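VIN1 (Oscarella pearsei, PDB 6BFI) binds actin filaments as a sponge homolog of vinculin and may play a role in cell-cell adhesion. Local coordinates at residues A[192-197]-A[242-247]; A[412-417]-A[443-448]; A[439-444]-A[487-492]. One frame throughout, in Å; residues are numbered along the deposited sequence.

Interaction 1: residues A[192-197]-A[242-247]; sequences KSELGT and IEEIIR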
loop_
_atom_site.group_PDB
_atom_site.type_symbol
_atom_site.label_atom_id
_atom_site.label_comp_id
_atom_site.label_asym_id
_atom_site.label_seq_id
_atom_site.Cartn_x
_atom_site.Cartn_y
_atom_site.Cartn_z
ATOM N N LYS A 192 14.850 0.648 3.805
ATOM C CA LYS A 192 15.400 -0.216 2.762
ATOM C C LYS A 192 15.243 0.407 1.380
ATOM O O LYS A 192 16.156 0.329 0.546
ATOM C CB LYS A 192 14.731 -1.591 2.807
ATOM C CG LYS A 192 15.098 -2.424 4.024
ATOM C CD LYS A 192 14.453 -3.801 3.972
ATOM C CE LYS A 192 12.936 -3.706 4.002
ATOM N NZ LYS A 192 12.288 -5.050 3.967
ATOM N N SER A 193 14.096 1.038 1.119
ATOM C CA SER A 193 13.858 1.627 -0.196
ATOM C C SER A 193 14.819 2.781 -0.467
ATOM O O SER A 193 15.412 2.870 -1.552
ATOM C CB SER A 193 12.406 2.093 -0.309
ATOM O OG SER A 193 12.100 3.049 0.690
ATOM N N GLU A 194 14.989 3.682 0.507
ATOM C CA GLU A 194 15.918 4.792 0.302
ATOM C C GLU A 194 17.356 4.296 0.195
ATOM O O GLU A 194 18.159 4.859 -0.560
ATOM C CB GLU A 194 15.779 5.816 1.426
ATOM C CG GLU A 194 14.350 6.266 1.699
ATOM C CD GLU A 194 13.661 6.858 0.480
ATOM O OE1 GLU A 194 14.347 7.472 -0.365
ATOM O OE2 GLU A 194 12.424 6.709 0.370
ATOM N N LEU A 195 17.701 3.244 0.944
ATOM C CA LEU A 195 19.002 2.605 0.776
ATOM C C LEU A 195 19.203 2.154 -0.665
ATOM O O LEU A 195 20.247 2.422 -1.275
ATOM C CB LEU A 195 19.136 1.422 1.735
ATOM C CG LEU A 195 19.447 1.743 3.197
ATOM C CD1 LEU A 195 19.373 0.481 4.043
ATOM C CD2 LEU A 195 20.818 2.390 3.313
ATOM N N GLY A 196 18.203 1.471 -1.226
ATOM C CA GLY A 196 18.280 1.089 -2.627
ATOM C C GLY A 196 18.473 2.283 -3.542
ATOM O O GLY A 196 19.283 2.238 -4.475
ATOM N N THR A 197 17.746 3.375 -3.276
ATOM C CA THR A 197 17.893 4.580 -4.089
ATOM C C THR A 197 19.332 5.083 -4.080
ATOM O O THR A 197 19.914 5.350 -5.138
ATOM C CB THR A 197 16.939 5.669 -3.597
ATOM O OG1 THR A 197 15.592 5.313 -3.926
ATOM C CG2 THR A 197 17.277 7.007 -4.244
ATOM N N ILE A 242 18.543 10.860 1.325
ATOM C CA ILE A 242 19.216 10.893 2.621
ATOM C C ILE A 242 18.395 11.686 3.632
ATOM O O ILE A 242 18.353 11.339 4.821
ATOM C CB ILE A 242 20.641 11.453 2.468
ATOM C CG1 ILE A 242 21.485 10.510 1.614
ATOM C CG2 ILE A 242 21.296 11.651 3.831
ATOM C CD1 ILE A 242 22.927 10.972 1.434
ATOM N N GLU A 243 17.729 12.755 3.185
ATOM C CA GLU A 243 16.810 13.478 4.061
ATOM C C GLU A 243 15.735 12.549 4.609
ATOM O O GLU A 243 15.439 12.559 5.810
ATOM C CB GLU A 243 16.165 14.645 3.310
ATOM C CG GLU A 243 16.992 15.912 3.277
ATOM C CD GLU A 243 17.080 16.588 4.630
ATOM O OE1 GLU A 243 16.022 16.789 5.264
ATOM O OE2 GLU A 243 18.206 16.915 5.061
ATOM N N GLU A 244 15.142 11.730 3.736
ATOM C CA GLU A 244 14.087 10.827 4.181
ATOM C C GLU A 244 14.633 9.764 5.123
ATOM O O GLU A 244 13.972 9.403 6.103
ATOM C CB GLU A 244 13.397 10.185 2.976
ATOM C CG GLU A 244 12.148 9.384 3.324
ATOM C CD GLU A 244 10.989 10.255 3.777
ATOM O OE1 GLU A 244 11.086 11.495 3.666
ATOM O OE2 GLU A 244 9.975 9.698 4.246
ATOM N N ILE A 245 15.834 9.251 4.846
ATOM C CA ILE A 245 16.471 8.322 5.778
ATOM C C ILE A 245 16.610 8.965 7.150
ATOM O O ILE A 245 16.330 8.337 8.178
ATOM C CB ILE A 245 17.835 7.856 5.235
ATOM C CG1 ILE A 245 17.652 6.732 4.219
ATOM C CG2 ILE A 245 18.734 7.385 6.367
ATOM C CD1 ILE A 245 18.947 6.255 3.598
ATOM N N ILE A 246 17.034 10.230 7.189
ATOM C CA ILE A 246 17.191 10.922 8.465
ATOM C C ILE A 246 15.845 11.075 9.159
ATOM O O ILE A 246 15.743 10.936 10.384
ATOM C CB ILE A 246 17.885 12.282 8.254
ATOM C CG1 ILE A 246 19.318 12.072 7.766
ATOM C CG2 ILE A 246 17.878 13.101 9.539
ATOM C CD1 ILE A 246 20.041 13.356 7.408
ATOM N N ARG A 247 14.789 11.351 8.390
ATOM C CA ARG A 247 13.472 11.548 8.990
ATOM C C ARG A 247 12.932 10.249 9.577
ATOM O O ARG A 247 12.421 10.229 10.702
ATOM C CB ARG A 247 12.501 12.114 7.953
ATOM C CG ARG A 247 11.186 12.582 8.552
ATOM C CD ARG A 247 10.167 12.922 7.477
ATOM N NE ARG A 247 9.730 11.733 6.750
ATOM C CZ ARG A 247 8.724 10.951 7.133
ATOM N NH1 ARG A 247 8.047 11.229 8.240
ATOM N NH2 ARG A 247 8.397 9.888 6.409
#

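Interaction 2: residues A[412-417]-A[443-448]; sequences AHTARL and AKLRDI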
loop_
_atom_site.group_PDB
_atom_site.type_symbol
_atom_site.label_atom_id
_atom_site.label_comp_id
_atom_site.label_asym_id
_atom_site.label_seq_id
_atom_site.Cartn_x
_atom_site.Cartn_y
_atom_site.Cartn_z
ATOM N N ALA A 412 5.078 14.170 -24.034
ATOM C CA ALA A 412 3.649 13.868 -24.036
ATOM C C ALA A 412 3.391 12.387 -23.787
ATOM O O ALA A 412 2.399 12.025 -23.139
ATOM C CB ALA A 412 3.018 14.307 -25.357
ATOM N N HIS A 413 4.281 11.518 -24.274
ATOM C CA HIS A 413 4.113 10.083 -24.067
ATOM C C HIS A 413 4.192 9.727 -22.584
ATOM O O HIS A 413 3.252 9.157 -22.015
ATOM C CB HIS A 413 5.166 9.318 -24.869
ATOM C CG HIS A 413 5.119 7.834 -24.673
ATOM N ND1 HIS A 413 4.043 7.065 -25.059
ATOM C CD2 HIS A 413 6.021 6.979 -24.136
ATOM C CE1 HIS A 413 4.284 5.799 -24.768
ATOM N NE2 HIS A 413 5.477 5.719 -24.206
ATOM N N THR A 414 5.310 10.063 -21.936
ATOM C CA THR A 414 5.464 9.714 -20.526
ATOM C C THR A 414 4.441 10.429 -19.649
ATOM O O THR A 414 3.955 9.846 -18.668
ATOM C CB THR A 414 6.889 10.018 -20.056
ATOM O OG1 THR A 414 7.018 9.692 -18.667
ATOM C CG2 THR A 414 7.239 11.487 -20.265
ATOM N N ALA A 415 4.082 11.669 -19.991
ATOM C CA ALA A 415 2.999 12.333 -19.273
ATOM C C ALA A 415 1.705 11.535 -19.383
ATOM O O ALA A 415 0.961 11.401 -18.402
ATOM C CB ALA A 415 2.801 13.753 -19.801
ATOM N N ARG A 416 1.429 10.981 -20.569
ATOM C CA ARG A 416 0.221 10.182 -20.743
ATOM C C ARG A 416 0.284 8.896 -19.929
ATOM O O ARG A 416 -0.726 8.474 -19.347
ATOM C CB ARG A 416 0.008 9.870 -22.223
ATOM C CG ARG A 416 -1.275 9.117 -22.516
ATOM C CD ARG A 416 -2.498 9.945 -22.160
ATOM N NE ARG A 416 -3.718 9.347 -22.688
ATOM C CZ ARG A 416 -4.897 9.959 -22.725
ATOM N NH1 ARG A 416 -5.022 11.196 -22.264
ATOM N NH2 ARG A 416 -5.951 9.336 -23.233
ATOM N N LEU A 417 1.456 8.254 -19.879
ATOM C CA LEU A 417 1.605 7.060 -19.051
ATOM C C LEU A 417 1.292 7.365 -17.592
ATOM O O LEU A 417 0.534 6.634 -16.940
ATOM C CB LEU A 417 3.019 6.493 -19.181
ATOM C CG LEU A 417 3.426 5.918 -20.535
ATOM C CD1 LEU A 417 4.830 5.336 -20.449
ATOM C CD2 LEU A 417 2.423 4.870 -21.001
ATOM N N ALA A 443 4.898 9.054 -9.801
ATOM C CA ALA A 443 5.691 10.227 -9.443
ATOM C C ALA A 443 7.170 9.999 -9.736
ATOM O O ALA A 443 7.872 10.913 -10.193
ATOM C CB ALA A 443 5.479 10.578 -7.972
ATOM N N LYS A 444 7.657 8.781 -9.485
ATOM C CA LYS A 444 9.025 8.441 -9.861
ATOM C C LYS A 444 9.217 8.522 -11.370
ATOM O O LYS A 444 10.241 9.028 -11.847
ATOM C CB LYS A 444 9.379 7.047 -9.343
ATOM C CG LYS A 444 10.486 6.363 -10.126
ATOM C CD LYS A 444 11.072 5.182 -9.370
ATOM C CE LYS A 444 12.128 4.479 -10.209
ATOM N NZ LYS A 444 12.929 3.504 -9.419
ATOM N N LEU A 445 8.234 8.041 -12.140
ATOM C CA LEU A 445 8.359 8.085 -13.594
ATOM C C LEU A 445 8.455 9.519 -14.102
ATOM O O LEU A 445 9.286 9.823 -14.968
ATOM C CB LEU A 445 7.184 7.363 -14.249
ATOM C CG LEU A 445 7.253 7.280 -15.776
ATOM C CD1 LEU A 445 8.508 6.546 -16.212
ATOM C CD2 LEU A 445 6.008 6.604 -16.342
ATOM N N ARG A 446 7.614 10.417 -13.581
ATOM C CA ARG A 446 7.723 11.824 -13.960
ATOM C C ARG A 446 9.092 12.383 -13.586
ATOM O O ARG A 446 9.765 13.036 -14.404
ATOM C CB ARG A 446 6.613 12.637 -13.290
ATOM C CG ARG A 446 5.196 12.247 -13.694
ATOM C CD ARG A 446 4.180 13.187 -13.058
ATOM N NE ARG A 446 2.868 13.104 -13.693
ATOM C CZ ARG A 446 1.812 12.502 -13.156
ATOM N NH1 ARG A 446 1.907 11.926 -11.964
ATOM N NH2 ARG A 446 0.660 12.476 -13.811
ATOM N N ASP A 447 9.529 12.113 -12.350
ATOM C CA ASP A 447 10.786 12.669 -11.861
ATOM C C ASP A 447 11.961 12.248 -12.738
ATOM O O ASP A 447 12.764 13.089 -13.158
ATOM C CB ASP A 447 11.014 12.248 -10.410
ATOM C CG ASP A 447 12.282 12.838 -9.828
ATOM O OD1 ASP A 447 12.297 14.056 -9.546
ATOM O OD2 ASP A 447 13.262 12.084 -9.650
ATOM N N ILE A 448 12.076 10.950 -13.033
ATOM C CA ILE A 448 13.171 10.496 -13.886
ATOM C C ILE A 448 12.967 10.971 -15.319
ATOM O O ILE A 448 13.936 11.141 -16.069
ATOM C CB ILE A 448 13.330 8.966 -13.809
ATOM C CG1 ILE A 448 14.593 8.518 -14.550
ATOM C CG2 ILE A 448 12.112 8.263 -14.385
ATOM C CD1 ILE A 448 15.851 9.263 -14.132
#

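Interaction 3: residues A[439-444]-A[487-492]; sequences RKEAAK and GRSVDG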
loop_
_atom_site.group_PDB
_atom_site.type_symbol
_atom_site.label_atom_id
_atom_site.label_comp_id
_atom_site.label_asym_id
_atom_site.label_seq_id
_atom_site.Cartn_x
_atom_site.Cartn_y
_atom_site.Cartn_z
ATOM N N ARG A 439 0.712 5.309 -7.396
ATOM C CA ARG A 439 0.972 6.744 -7.450
ATOM C C ARG A 439 2.448 7.047 -7.218
ATOM O O ARG A 439 3.012 7.950 -7.852
ATOM C CB ARG A 439 0.101 7.476 -6.428
ATOM C CG ARG A 439 -1.394 7.352 -6.683
ATOM C CD ARG A 439 -2.178 8.333 -5.829
ATOM N NE ARG A 439 -3.590 8.378 -6.195
ATOM C CZ ARG A 439 -4.561 7.784 -5.510
ATOM N NH1 ARG A 439 -4.276 7.097 -4.411
ATOM N NH2 ARG A 439 -5.817 7.883 -5.921
ATOM N N LYS A 440 3.093 6.297 -6.318
ATOM C CA LYS A 440 4.519 6.488 -6.079
ATOM C C LYS A 440 5.328 6.181 -7.334
ATOM O O LYS A 440 6.216 6.952 -7.721
ATOM C CB LYS A 440 4.978 5.615 -4.910
ATOM C CG LYS A 440 6.362 5.960 -4.379
ATOM C CD LYS A 440 6.675 5.204 -3.094
ATOM C CE LYS A 440 7.045 3.754 -3.365
ATOM N NZ LYS A 440 8.377 3.633 -4.024
ATOM N N GLU A 441 5.022 5.061 -7.995
ATOM C CA GLU A 441 5.747 4.710 -9.213
ATOM C C GLU A 441 5.505 5.725 -10.325
ATOM O O GLU A 441 6.400 5.980 -11.142
ATOM C CB GLU A 441 5.353 3.305 -9.667
ATOM C CG GLU A 441 5.635 2.237 -8.625
ATOM C CD GLU A 441 5.339 0.837 -9.121
ATOM O OE1 GLU A 441 5.893 -0.124 -8.546
ATOM O OE2 GLU A 441 4.557 0.699 -10.084
ATOM N N ALA A 442 4.311 6.321 -10.368
ATOM C CA ALA A 442 4.044 7.366 -11.350
ATOM C C ALA A 442 4.871 8.615 -11.064
ATOM O O ALA A 442 5.482 9.190 -11.975
ATOM C CB ALA A 442 2.551 7.696 -11.370
ATOM N N ALA A 443 4.898 9.054 -9.801
ATOM C CA ALA A 443 5.691 10.227 -9.443
ATOM C C ALA A 443 7.170 9.999 -9.736
ATOM O O ALA A 443 7.872 10.913 -10.193
ATOM C CB ALA A 443 5.479 10.578 -7.972
ATOM N N LYS A 444 7.657 8.781 -9.485
ATOM C CA LYS A 444 9.025 8.441 -9.861
ATOM C C LYS A 444 9.217 8.522 -11.370
ATOM O O LYS A 444 10.241 9.028 -11.847
ATOM C CB LYS A 444 9.379 7.047 -9.343
ATOM C CG LYS A 444 10.486 6.363 -10.126
ATOM C CD LYS A 444 11.072 5.182 -9.370
ATOM C CE LYS A 444 12.128 4.479 -10.209
ATOM N NZ LYS A 444 12.929 3.504 -9.419
ATOM N N GLY A 487 4.029 -0.156 -15.439
ATOM C CA GLY A 487 3.143 -0.903 -16.316
ATOM C C GLY A 487 2.715 -2.231 -15.723
ATOM O O GLY A 487 1.579 -2.669 -15.917
ATOM N N ARG A 488 3.618 -2.893 -14.993
ATOM C CA ARG A 488 3.248 -4.132 -14.314
ATOM C C ARG A 488 2.186 -3.884 -13.253
ATOM O O ARG A 488 1.246 -4.675 -13.107
ATOM C CB ARG A 488 4.477 -4.789 -13.685
ATOM C CG ARG A 488 5.165 -5.813 -14.567
ATOM C CD ARG A 488 6.070 -6.716 -13.740
ATOM N NE ARG A 488 6.988 -5.951 -12.901
ATOM C CZ ARG A 488 8.197 -5.554 -13.285
ATOM N NH1 ARG A 488 8.639 -5.851 -14.499
ATOM N NH2 ARG A 488 8.965 -4.860 -12.455
ATOM N N SER A 489 2.318 -2.795 -12.490
ATOM C CA SER A 489 1.294 -2.485 -11.496
ATOM C C SER A 489 -0.043 -2.177 -12.162
ATOM O O SER A 489 -1.098 -2.667 -11.726
ATOM C CB SER A 489 1.744 -1.311 -10.625
ATOM O OG SER A 489 2.943 -1.622 -9.939
ATOM N N VAL A 490 -0.013 -1.372 -13.228
ATOM C CA VAL A 490 -1.241 -1.033 -13.946
ATOM C C VAL A 490 -1.926 -2.295 -14.459
ATOM O O VAL A 490 -3.140 -2.475 -14.296
ATOM C CB VAL A 490 -0.939 -0.044 -15.082
ATOM C CG1 VAL A 490 -2.095 0.017 -16.052
ATOM C CG2 VAL A 490 -0.658 1.336 -14.511
ATOM N N ASP A 491 -1.152 -3.197 -15.074
ATOM C CA ASP A 491 -1.723 -4.462 -15.528
ATOM C C ASP A 491 -2.237 -5.295 -14.361
ATOM O O ASP A 491 -3.198 -6.055 -14.519
ATOM C CB ASP A 491 -0.689 -5.255 -16.327
ATOM C CG ASP A 491 -0.264 -4.547 -17.600
ATOM O OD1 ASP A 491 -0.992 -3.635 -18.046
ATOM O OD2 ASP A 491 0.793 -4.907 -18.158
ATOM N N GLY A 492 -1.618 -5.163 -13.187
ATOM C CA GLY A 492 -2.101 -5.894 -12.027
ATOM C C GLY A 492 -3.463 -5.418 -11.557
ATOM O O GLY A 492 -4.300 -6.221 -11.135
#

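Interaction 1: residues A[192-197]-A[242-247]
Glu194 and Ile245 form the closest approach, Glu194 CB lying 3.5 Å from Ile245 CG1. The two side chains run alongside one another, pointing opposite ways. With chi1 at -81°, CG1 of Ile245 stands beside its own backbone N, and the branch carries CD1 to 3.9 Å from Glu194 CB; the same methyl is 4.3 Å from Leu195 CD2. The two residues also mark the backbone register, their CA atoms 6.5 Å apart. This is an antiparallel pairing of two consecutive long helices, 185-215 and 224-249, in the all-helical architecture of the vinculin family; the short segments approach to 9.4 Å between axes. Helix 154-178 joins the packing, its Val175 touching both Leu195 and Ile245. Glu194 bends at chi2 and lays its carboxylate against the aliphatic part of Glu244, with Glu194 OE2 4.0 Å from Glu244 CG and the carboxylate planes 64° apart. Arg247, one turn on, bridges to Glu244: NH2 reaches OE2 at 2.7 Å (165°), on the syn side but tilted out of the carboxylate plane. This probably offsets the charge of Glu244 and eases its repulsion with Glu194, their OE2 atoms being 5.5 Å apart.

Interaction 2: residues A[412-417]-A[443-448]
A helical hairpin, built from helices 399-427 and 432-449 and the short turn between them, brings Thr414 and Leu445 together in the all-helical fold of the vinculin family. The second segment runs back against the first, and the CA atoms of Thr414 and Leu445 are 7.7 Å apart. Leu445 has the largest surface buried by the contact, 57 of 159 Å². Its CG lies anti to the backbone N (chi1 -177°), which directs the isopropyl group across to the facing helix. There the branch carbon CG is 3.8 Å from Thr414 OG1, and CD2 comes to 4.0 Å from the same oxygen, while the two side chains pass in opposite directions. CD2 also reaches the next turn, 4.1 Å from Leu417 CB, and Leu417 CD1 follows at 4.5 Å from it. CD2 thus touches both residues, which lie one turn apart on helix 399-427. The Thr414 hydroxyl makes no hydrogen bond to the second segment; its polar partner is the hydroxyl of Ser449, one turn beyond Leu445, with a weak link to Trp479 NE1, so the buried hydroxyl is satisfied from outside the two segments, while toward Leu445 it meets carbon. On its own helix, Leu417 CG lies 4.2 Å above one face of the His413 ring, offset toward the rim. Farther out, the Arg446 salt bridge to Asp419 ties the same two helices at their exposed side. Helix 466-493 closes over Leu445 through Trp479, Ala483 and Met486, and Phe376 and Val379 of the loop after helix 344-375 cover Leu417.

Interaction 3: residues A[439-444]-A[487-492]
A single hydrogen bond joins Glu441 and Ser489 and is the whole direct contact between the two segments. Ser489 OG donates to Glu441 OE2 over 2.8 Å, meeting the carboxylate on the syn side but 32° out of its plane. The second oxygen takes little part, since Glu441 OE1 lies 3.6 Å from Ser489 OG. An extended chain (chi2 -176°) lets Glu441 span the gap between backbones whose nearest CA atoms, those of Glu441 and Ser489, are 8.8 Å apart. Ser489 OG stands beside its own backbone N (chi1 -60°), from where it also makes a weak hydrogen bond to Ser485 O.

Electrostatic attraction adds at most a long-range term, Arg488 NH2 staying 6.9 Å from Glu441 OE1.

Among van der Waals contacts from neighbouring turns, the apolar ones are Met486 on Ala442 and Leu438 on Val490; Met486 also touches Glu441, and Leu438 Ser489. Val490 reaches Ala421 of helix 399-427 and Val372 of helix 344-375. With 68 Å² buried, the bond is a polar link between partly exposed residues, beside the buried Ala442 and Val490; it bridges helices 432-449 and 466-493, which run in broadly opposite directions, as in the helical bundles of vinculin-family proteins.

How the interactions relate
From the N terminus, interaction 1 comes first, closing the connection between helices 185-215 and 224-249 before either of the others opens. Interaction 2 then closes the short turn between helices 399-427 and 432-449. Interaction 3 starts on that second helix before interaction 2 ends, sharing Ala443 and Lys444, and closes the longer excursion to helix 466-493. The two loops thus overlap in a stagger, without nesting, and helix 432-449 is held from both partners; their centres are 10 Å apart. Interaction 1 lies about 22 Å and 20 Å, centre to centre, from interactions 2 and 3, but a hydrogen bond between Tyr233 OH and Asp447 OD2 connects helix 224-249 with helix 432-449.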